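Local coordinates for HEPN domain-containing protein (Sulfolobus tokodaii, PDB 1WOL), which is of unknown function but belongs to the HEPN family of small all-helical domains, with helices cross-linked by disulfide bonds, at residues P65-Q79 with E105-V117. Residues are numbered along the deposited sequence; the frame is centred on the assembly and turned at random.
Sequences PPADILQCATFLDKQ and ECINCAIRILNWV. With TBU (tertiary-butyl alcohol), chain C.
C72 and C109 are joined by a disulfide, SG to SG 2.1 Å with a torsion of -69° about the bond, where helix 67-77 crosses segment 105-117 of helix 100-120 at -133°. The backbones come closest here, the CB atoms of C72 and C109 standing 3.5 Å apart, a tight carbon pair. Toward the start of helix 67-77, I69 lies over one face of the W116 indole, its CG1 3.8 Å from the centroid of the five-membered ring in a CH-pi contact, while its CD1 touches W116 CB. With its CG anti to the backbone N (chi1 170°), W116 swings across to this helix, and P66 CD approaches its NE1 obliquely at 3.5 Å. Without the indole, as with an alanine at W116, I69 CG1 and the P66 ring would probably lose the flat surface they pack on, opening a gap at the start of helix 67-77. Alongside, R112 NH1 donates to D68 OD2 at 3.3 Å, a long salt bridge lying in the guanidinium plane but tilted well out of the carboxylate plane. At the other end the F75 ring is sandwiched between Q79 NE2 and tertiary-butyl alcohol, with the sulfurs of C106 and C109 oblique to it. L76 and I113 interlock as reciprocal knobs into holes; beyond them L76 packs on A38 and I113 on V42 of helix 27-48, and a second disulfide, C106 to C31, ties helix 100-120 to that same helix.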
ATOM      1  N   PRO A  65     -12.017  -7.296  -6.717  1.00 29.18           N
ATOM      2  CA  PRO A  65     -10.681  -7.459  -7.339  1.00 28.92           C
ATOM      3  C   PRO A  65     -10.267  -8.974  -7.382  1.00 26.55           C
ATOM      4  O   PRO A  65     -10.828  -9.843  -6.680  1.00 26.01           O
ATOM      5  CB  PRO A  65      -9.792  -6.680  -6.346  1.00 26.39           C
ATOM      6  CG  PRO A  65     -10.424  -7.034  -5.001  1.00 29.04           C
ATOM      7  CD  PRO A  65     -11.951  -6.891  -5.315  1.00 30.15           C
ATOM      8  N   PRO A  66      -9.182  -9.294  -8.130  1.00 24.32           N
ATOM      9  CA  PRO A  66      -8.709 -10.686  -8.168  1.00 22.66           C
ATOM     10  C   PRO A  66      -8.321 -11.075  -6.746  1.00 23.09           C
ATOM     11  O   PRO A  66      -7.913 -10.171  -5.909  1.00 20.71           O
ATOM     12  CB  PRO A  66      -7.440 -10.603  -9.019  1.00 21.42           C
ATOM     13  CG  PRO A  66      -7.641  -9.457  -9.909  1.00 22.12           C
ATOM     14  CD  PRO A  66      -8.526  -8.455  -9.134  1.00 22.55           C
ATOM     15  N   ALA A  67      -8.315 -12.370  -6.425  1.00 20.90           N
ATOM     16  CA  ALA A  67      -7.929 -12.928  -5.153  1.00 21.13           C
ATOM     17  C   ALA A  67      -6.529 -12.438  -4.610  1.00 20.82           C
ATOM     18  O   ALA A  67      -6.361 -12.004  -3.451  1.00 23.02           O
ATOM     19  CB  ALA A  67      -7.904 -14.500  -5.209  1.00 24.89           C
ATOM     20  N   ASP A  68      -5.558 -12.431  -5.515  1.00 19.53           N
ATOM     21  CA  ASP A  68      -4.232 -12.068  -5.089  1.00 18.73           C
ATOM     22  C   ASP A  68      -4.173 -10.613  -4.703  1.00 17.63           C
ATOM     23  O   ASP A  68      -3.352 -10.266  -3.873  1.00 17.57           O
ATOM     24  CB  ASP A  68      -3.171 -12.295  -6.168  1.00 17.88           C
ATOM     25  CG  ASP A  68      -3.423 -11.505  -7.400  1.00 18.20           C
ATOM     26  OD1 ASP A  68      -4.370 -11.766  -8.133  1.00 21.13           O
ATOM     27  OD2 ASP A  68      -2.662 -10.593  -7.748  1.00 21.73           O
ATOM     28  N   ILE A  69      -4.985  -9.786  -5.353  1.00 17.75           N
ATOM     29  CA  ILE A  69      -5.019  -8.340  -5.059  1.00 17.50           C
ATOM     30  C   ILE A  69      -5.714  -8.129  -3.708  1.00 18.12           C
ATOM     31  O   ILE A  69      -5.240  -7.355  -2.908  1.00 17.44           O
ATOM     32  CB  ILE A  69      -5.740  -7.623  -6.168  1.00 16.50           C
ATOM     33  CG1 ILE A  69      -4.936  -7.655  -7.487  1.00 17.31           C
ATOM     34  CG2 ILE A  69      -6.046  -6.070  -5.778  1.00 19.51           C
ATOM     35  CD1 ILE A  69      -3.461  -6.904  -7.420  1.00 18.91           C
ATOM     36  N   LEU A  70      -6.887  -8.776  -3.515  1.00 18.89           N
ATOM     37  CA  LEU A  70      -7.501  -8.683  -2.195  1.00 21.22           C
ATOM     38  C   LEU A  70      -6.547  -9.197  -1.062  1.00 22.41           C
ATOM     39  O   LEU A  70      -6.480  -8.595   0.054  1.00 24.34           O
ATOM     40  CB  LEU A  70      -8.779  -9.525  -2.195  1.00 24.91           C
ATOM     41  CG  LEU A  70      -9.656  -9.285  -0.950  1.00 28.86           C
ATOM     42  CD1 LEU A  70     -10.094  -7.842  -0.908  1.00 31.09           C
ATOM     43  CD2 LEU A  70     -10.859 -10.233  -1.111  1.00 28.47           C
ATOM     44  N   GLN A  71      -5.778 -10.283  -1.302  1.00 21.03           N
ATOM     45  CA  GLN A  71      -4.868 -10.812  -0.275  1.00 19.85           C
ATOM     46  C   GLN A  71      -3.785  -9.765   0.039  1.00 19.86           C
ATOM     47  O   GLN A  71      -3.451  -9.500   1.233  1.00 19.89           O
ATOM     48  CB  GLN A  71      -4.166 -12.101  -0.704  1.00 23.02           C
ATOM     49  CG  GLN A  71      -5.233 -13.172  -0.765  1.00 27.50           C
ATOM     50  CD  GLN A  71      -4.761 -14.366  -1.525  1.00 30.60           C
ATOM     51  OE1 GLN A  71      -3.557 -14.467  -1.926  1.00 32.98           O
ATOM     52  NE2 GLN A  71      -5.637 -15.245  -1.678  1.00 36.14           N
ATOM     53  N   CYS A  72      -3.230  -9.143  -0.998  1.00 18.31           N
ATOM     54  CA  CYS A  72      -2.230  -8.109  -0.674  1.00 16.70           C
ATOM     55  C   CYS A  72      -2.878  -6.839  -0.096  1.00 17.63           C
ATOM     56  O   CYS A  72      -2.155  -6.183   0.675  1.00 18.90           O
ATOM     57  CB  CYS A  72      -1.490  -7.684  -1.966  1.00 18.06           C
ATOM     58  SG  CYS A  72      -0.082  -8.786  -2.357  1.00 16.15           S
ATOM     59  N   ALA A  73      -4.042  -6.420  -0.581  1.00 19.78           N
ATOM     60  CA  ALA A  73      -4.673  -5.227   0.037  1.00 20.79           C
ATOM     61  C   ALA A  73      -4.927  -5.562   1.546  1.00 22.64           C
ATOM     62  O   ALA A  73      -4.588  -4.738   2.401  1.00 24.84           O
ATOM     63  CB  ALA A  73      -5.983  -4.907  -0.701  1.00 21.36           C
ATOM     64  N   THR A  74      -5.510  -6.690   1.875  1.00 22.15           N
ATOM     65  CA  THR A  74      -5.733  -7.030   3.305  1.00 25.66           C
ATOM     66  C   THR A  74      -4.433  -6.992   4.089  1.00 24.13           C
ATOM     67  O   THR A  74      -4.367  -6.457   5.241  1.00 26.32           O
ATOM     68  CB  THR A  74      -6.443  -8.411   3.407  1.00 28.36           C
ATOM     69  OG1 THR A  74      -7.728  -8.218   2.822  1.00 32.08           O
ATOM     70  CG2 THR A  74      -6.558  -8.986   4.893  1.00 31.55           C
ATOM     71  N   PHE A  75      -3.353  -7.547   3.503  1.00 21.30           N
ATOM     72  CA  PHE A  75      -2.065  -7.606   4.182  1.00 20.87           C
ATOM     73  C   PHE A  75      -1.563  -6.180   4.364  1.00 20.49           C
ATOM     74  O   PHE A  75      -1.008  -5.885   5.485  1.00 21.36           O
ATOM     75  CB  PHE A  75      -1.081  -8.420   3.312  1.00 20.48           C
ATOM     76  CG  PHE A  75       0.309  -8.482   3.813  1.00 20.42           C
ATOM     77  CD1 PHE A  75       0.650  -9.196   4.944  1.00 22.87           C
ATOM     78  CD2 PHE A  75       1.345  -7.758   3.156  1.00 16.51           C
ATOM     79  CE1 PHE A  75       1.979  -9.173   5.426  1.00 21.49           C
ATOM     80  CE2 PHE A  75       2.659  -7.768   3.666  1.00 21.51           C
ATOM     81  CZ  PHE A  75       3.002  -8.457   4.795  1.00 23.04           C
ATOM     82  N   LEU A  76      -1.596  -5.327   3.340  1.00 18.32           N
ATOM     83  CA  LEU A  76      -1.036  -3.981   3.488  1.00 17.32           C
ATOM     84  C   LEU A  76      -1.892  -3.128   4.460  1.00 20.32           C
ATOM     85  O   LEU A  76      -1.354  -2.208   5.111  1.00 21.53           O
ATOM     86  CB  LEU A  76      -0.948  -3.294   2.157  1.00 16.78           C
ATOM     87  CG  LEU A  76       0.258  -3.853   1.342  1.00 15.82           C
ATOM     88  CD1 LEU A  76       0.212  -3.166  -0.068  1.00 15.11           C
ATOM     89  CD2 LEU A  76       1.560  -3.560   2.048  1.00 17.15           C
ATOM     90  N   ASP A  77      -3.178  -3.421   4.480  1.00 21.87           N
ATOM     91  CA  ASP A  77      -4.098  -2.629   5.342  1.00 25.80           C
ATOM     92  C   ASP A  77      -3.701  -2.808   6.775  1.00 29.46           C
ATOM     93  O   ASP A  77      -4.067  -1.932   7.600  1.00 31.86           O
ATOM     94  CB  ASP A  77      -5.492  -3.117   5.186  1.00 23.10           C
ATOM     95  CG  ASP A  77      -6.227  -2.423   4.079  1.00 23.08           C
ATOM     96  OD1 ASP A  77      -5.799  -1.372   3.508  1.00 26.82           O
ATOM     97  OD2 ASP A  77      -7.350  -2.931   3.680  1.00 27.37           O
ATOM     98  N   LYS A  78      -3.011  -3.878   7.119  1.00 30.97           N
ATOM     99  CA  LYS A  78      -2.563  -4.036   8.517  1.00 31.92           C
ATOM    100  C   LYS A  78      -1.356  -3.107   8.874  1.00 33.85           C
ATOM    101  O   LYS A  78      -1.020  -2.988  10.055  1.00 35.14           O
ATOM    102  CB  LYS A  78      -2.086  -5.453   8.797  1.00 32.33           C
ATOM    103  CG  LYS A  78      -3.001  -6.579   8.486  1.00 34.96           C
ATOM    104  CD  LYS A  78      -4.345  -6.326   8.979  1.00 38.64           C
ATOM    105  CE  LYS A  78      -5.413  -7.160   8.195  1.00 40.89           C
ATOM    106  NZ  LYS A  78      -6.185  -6.290   7.185  1.00 39.42           N
ATOM    107  N   GLN A  79      -0.699  -2.460   7.918  1.00 31.47           N
ATOM    108  CA  GLN A  79       0.486  -1.674   8.219  1.00 36.65           C
ATOM    109  C   GLN A  79      -0.015  -0.286   8.765  1.00 40.27           C
ATOM    110  O   GLN A  79      -1.162   0.068   8.518  1.00 38.36           O
ATOM    111  CB  GLN A  79       1.378  -1.584   6.971  1.00 32.92           C
ATOM    112  CG  GLN A  79       1.567  -3.002   6.311  1.00 32.79           C
ATOM    113  CD  GLN A  79       2.093  -4.205   7.178  1.00 34.02           C
ATOM    114  OE1 GLN A  79       2.897  -4.007   8.062  1.00 29.17           O
ATOM    115  NE2 GLN A  79       1.626  -5.481   6.867  1.00 33.31           N
ATOM    116  N   GLU A 105       7.765  -8.590   1.707  1.00 12.95           N
ATOM    117  CA  GLU A 105       6.341  -8.920   1.431  1.00 13.31           C
ATOM    118  C   GLU A 105       5.522  -7.658   1.222  1.00 14.15           C
ATOM    119  O   GLU A 105       4.623  -7.620   0.363  1.00 14.54           O
ATOM    120  CB  GLU A 105       5.781  -9.692   2.647  1.00 13.60           C
ATOM    121  CG  GLU A 105       6.459 -11.065   2.687  1.00 16.72           C
ATOM    122  CD  GLU A 105       5.918 -11.959   3.852  1.00 18.10           C
ATOM    123  OE1 GLU A 105       5.084 -11.499   4.638  1.00 19.62           O
ATOM    124  OE2 GLU A 105       6.440 -13.117   3.844  1.00 16.56           O
ATOM    125  N   CYS A 106       5.790  -6.647   1.987  1.00 13.52           N
ATOM    126  CA  CYS A 106       5.039  -5.383   1.810  1.00 13.81           C
ATOM    127  C   CYS A 106       5.448  -4.739   0.456  1.00 11.47           C
ATOM    128  O   CYS A 106       4.492  -4.335  -0.275  1.00 13.18           O
ATOM    129  CB  CYS A 106       5.464  -4.353   2.859  1.00 12.77           C
ATOM    130  SG  CYS A 106       4.711  -4.818   4.527  1.00 19.26           S
ATOM    131  N   ILE A 107       6.720  -4.613   0.088  1.00 11.09           N
ATOM    132  CA  ILE A 107       7.103  -3.973  -1.168  1.00 10.79           C
ATOM    133  C   ILE A 107       6.456  -4.786  -2.313  1.00 11.54           C
ATOM    134  O   ILE A 107       5.934  -4.180  -3.254  1.00 11.74           O
ATOM    135  CB  ILE A 107       8.604  -3.927  -1.258  1.00 11.05           C
ATOM    136  CG1 ILE A 107       9.088  -2.760  -0.314  1.00 11.98           C
ATOM    137  CG2 ILE A 107       9.026  -3.565  -2.723  1.00 11.92           C
ATOM    138  CD1 ILE A 107      10.648  -2.819  -0.068  1.00 13.07           C
ATOM    139  N   ASN A 108       6.638  -6.082  -2.229  1.00 12.28           N
ATOM    140  CA  ASN A 108       6.081  -6.867  -3.376  1.00 13.37           C
ATOM    141  C   ASN A 108       4.614  -6.856  -3.510  1.00 12.92           C
ATOM    142  O   ASN A 108       4.086  -6.934  -4.680  1.00 15.30           O
ATOM    143  CB  ASN A 108       6.677  -8.288  -3.228  1.00 13.63           C
ATOM    144  CG  ASN A 108       8.134  -8.255  -3.466  1.00 11.88           C
ATOM    145  OD1 ASN A 108       8.742  -7.354  -4.006  1.00 12.49           O
ATOM    146  ND2 ASN A 108       8.792  -9.397  -3.068  1.00 13.95           N
ATOM    147  N   CYS A 109       3.873  -6.738  -2.404  1.00 11.86           N
ATOM    148  CA  CYS A 109       2.436  -6.552  -2.565  1.00 12.69           C
ATOM    149  C   CYS A 109       2.125  -5.207  -3.146  1.00 13.82           C
ATOM    150  O   CYS A 109       1.166  -5.024  -3.865  1.00 14.16           O
ATOM    151  CB  CYS A 109       1.713  -6.632  -1.202  1.00 14.53           C
ATOM    152  SG  CYS A 109       1.208  -8.329  -0.807  1.00 15.18           S
ATOM    153  N   ALA A 110       2.879  -4.140  -2.731  1.00 12.27           N
ATOM    154  CA  ALA A 110       2.695  -2.794  -3.376  1.00 12.73           C
ATOM    155  C   ALA A 110       2.962  -2.848  -4.875  1.00 12.01           C
ATOM    156  O   ALA A 110       2.172  -2.274  -5.623  1.00 14.56           O
ATOM    157  CB  ALA A 110       3.634  -1.716  -2.659  1.00 14.94           C
ATOM    158  N   ILE A 111       3.997  -3.606  -5.305  1.00 12.17           N
ATOM    159  CA  ILE A 111       4.283  -3.706  -6.728  1.00 10.95           C
ATOM    160  C   ILE A 111       3.140  -4.455  -7.398  1.00 12.12           C
ATOM    161  O   ILE A 111       2.683  -3.997  -8.480  1.00 14.74           O
ATOM    162  CB  ILE A 111       5.557  -4.503  -6.831  1.00 12.87           C
ATOM    163  CG1 ILE A 111       6.775  -3.637  -6.465  1.00 13.21           C
ATOM    164  CG2 ILE A 111       5.735  -4.917  -8.355  1.00 14.66           C
ATOM    165  CD1 ILE A 111       8.085  -4.463  -6.247  1.00 14.59           C
ATOM    166  N   ARG A 112       2.617  -5.492  -6.764  1.00 13.44           N
ATOM    167  CA  ARG A 112       1.480  -6.273  -7.393  1.00 14.73           C
ATOM    168  C   ARG A 112       0.322  -5.342  -7.564  1.00 14.80           C
ATOM    169  O   ARG A 112      -0.295  -5.335  -8.614  1.00 14.95           O
ATOM    170  CB  ARG A 112       1.187  -7.518  -6.501  1.00 14.71           C
ATOM    171  CG  ARG A 112       0.006  -8.506  -6.598  1.00 24.17           C
ATOM    172  CD  ARG A 112       0.876  -9.729  -6.100  1.00 26.13           C
ATOM    173  NE  ARG A 112       0.718 -10.634  -6.965  1.00 27.71           N
ATOM    174  CZ  ARG A 112       1.055 -10.721  -8.180  1.00 25.69           C
ATOM    175  NH1 ARG A 112       0.237 -10.743  -9.217  1.00 30.81           N
ATOM    176  NH2 ARG A 112       2.379 -10.881  -8.259  1.00 26.16           N
ATOM    177  N   ILE A 113      -0.044  -4.562  -6.548  1.00 14.57           N
ATOM    178  CA  ILE A 113      -1.205  -3.644  -6.703  1.00 14.31           C
ATOM    179  C   ILE A 113      -0.955  -2.523  -7.646  1.00 15.70           C
ATOM    180  O   ILE A 113      -1.847  -2.244  -8.476  1.00 15.26           O
ATOM    181  CB  ILE A 113      -1.661  -3.191  -5.317  1.00 14.14           C
ATOM    182  CG1 ILE A 113      -2.191  -4.355  -4.537  1.00 14.69           C
ATOM    183  CG2 ILE A 113      -2.711  -2.004  -5.444  1.00 16.11           C
ATOM    184  CD1 ILE A 113      -2.460  -4.084  -2.997  1.00 16.42           C
ATOM    185  N   LEU A 114       0.216  -1.891  -7.645  1.00 13.62           N
ATOM    186  CA  LEU A 114       0.532  -0.826  -8.536  1.00 13.39           C
ATOM    187  C   LEU A 114       0.518  -1.318  -9.987  1.00 16.43           C
ATOM    188  O   LEU A 114      -0.037  -0.630 -10.839  1.00 15.47           O
ATOM    189  CB  LEU A 114       1.889  -0.249  -8.154  1.00 15.56           C
ATOM    190  CG  LEU A 114       2.502   0.760  -9.188  1.00 14.80           C
ATOM    191  CD1 LEU A 114       1.633   1.993  -9.247  1.00 18.87           C
ATOM    192  CD2 LEU A 114       3.915   1.190  -8.689  1.00 17.74           C
ATOM    193  N   ASN A 115       1.030  -2.527 -10.223  1.00 15.08           N
ATOM    194  CA  ASN A 115       1.055  -2.979 -11.661  1.00 16.94           C
ATOM    195  C   ASN A 115      -0.361  -3.330 -12.067  1.00 16.50           C
ATOM    196  O   ASN A 115      -0.688  -3.156 -13.312  1.00 17.70           O
ATOM    197  CB  ASN A 115       1.859  -4.282 -11.817  1.00 19.94           C
ATOM    198  CG  ASN A 115       3.281  -4.136 -11.687  1.00 24.23           C
ATOM    199  OD1 ASN A 115       3.814  -3.116 -11.911  1.00 27.45           O
ATOM    200  ND2 ASN A 115       3.963  -5.301 -11.400  1.00 27.50           N
ATOM    201  N   TRP A 116      -1.152  -3.872 -11.157  1.00 14.98           N
ATOM    202  CA  TRP A 116      -2.565  -4.301 -11.513  1.00 15.55           C
ATOM    203  C   TRP A 116      -3.355  -3.010 -11.804  1.00 18.00           C
ATOM    204  O   TRP A 116      -4.100  -2.910 -12.767  1.00 19.17           O
ATOM    205  CB  TRP A 116      -3.070  -5.089 -10.378  1.00 18.97           C
ATOM    206  CG  TRP A 116      -4.547  -5.367 -10.493  1.00 20.14           C
ATOM    207  CD1 TRP A 116      -5.167  -6.394 -11.277  1.00 17.79           C
ATOM    208  CD2 TRP A 116      -5.604  -4.696  -9.821  1.00 18.55           C
ATOM    209  NE1 TRP A 116      -6.551  -6.354 -11.067  1.00 21.99           N
ATOM    210  CE2 TRP A 116      -6.839  -5.343 -10.180  1.00 21.79           C
ATOM    211  CE3 TRP A 116      -5.633  -3.625  -8.915  1.00 19.23           C
ATOM    212  CZ2 TRP A 116      -8.091  -4.947  -9.669  1.00 22.74           C
ATOM    213  CZ3 TRP A 116      -6.874  -3.236  -8.423  1.00 20.61           C
ATOM    214  CH2 TRP A 116      -8.086  -3.892  -8.797  1.00 22.48           C
ATOM    215  N   VAL A 117      -3.114  -1.937 -11.042  1.00 16.11           N
ATOM    216  CA  VAL A 117      -3.815  -0.707 -11.350  1.00 17.37           C
ATOM    217  C   VAL A 117      -3.321  -0.163 -12.669  1.00 18.55           C
ATOM    218  O   VAL A 117      -4.133   0.294 -13.481  1.00 21.23           O
ATOM    219  CB  VAL A 117      -3.491   0.373 -10.187  1.00 16.19           C
ATOM    220  CG1 VAL A 117      -3.899   1.795 -10.688  1.00 19.89           C
ATOM    221  CG2 VAL A 117      -4.173  -0.044  -8.970  1.00 16.35           C
TER
HETATM  222  O   TBU C 124       1.173 -13.430   0.867  1.00 36.64           O
HETATM  223  C   TBU C 124       1.124 -12.223   1.646  1.00 36.03           C
HETATM  224  C1  TBU C 124       0.843 -12.720   3.117  1.00 36.88           C
HETATM  225  C2  TBU C 124      -0.026 -11.385   1.154  1.00 32.33           C
HETATM  226  C3  TBU C 124       2.428 -11.505   1.462  1.00 35.51           C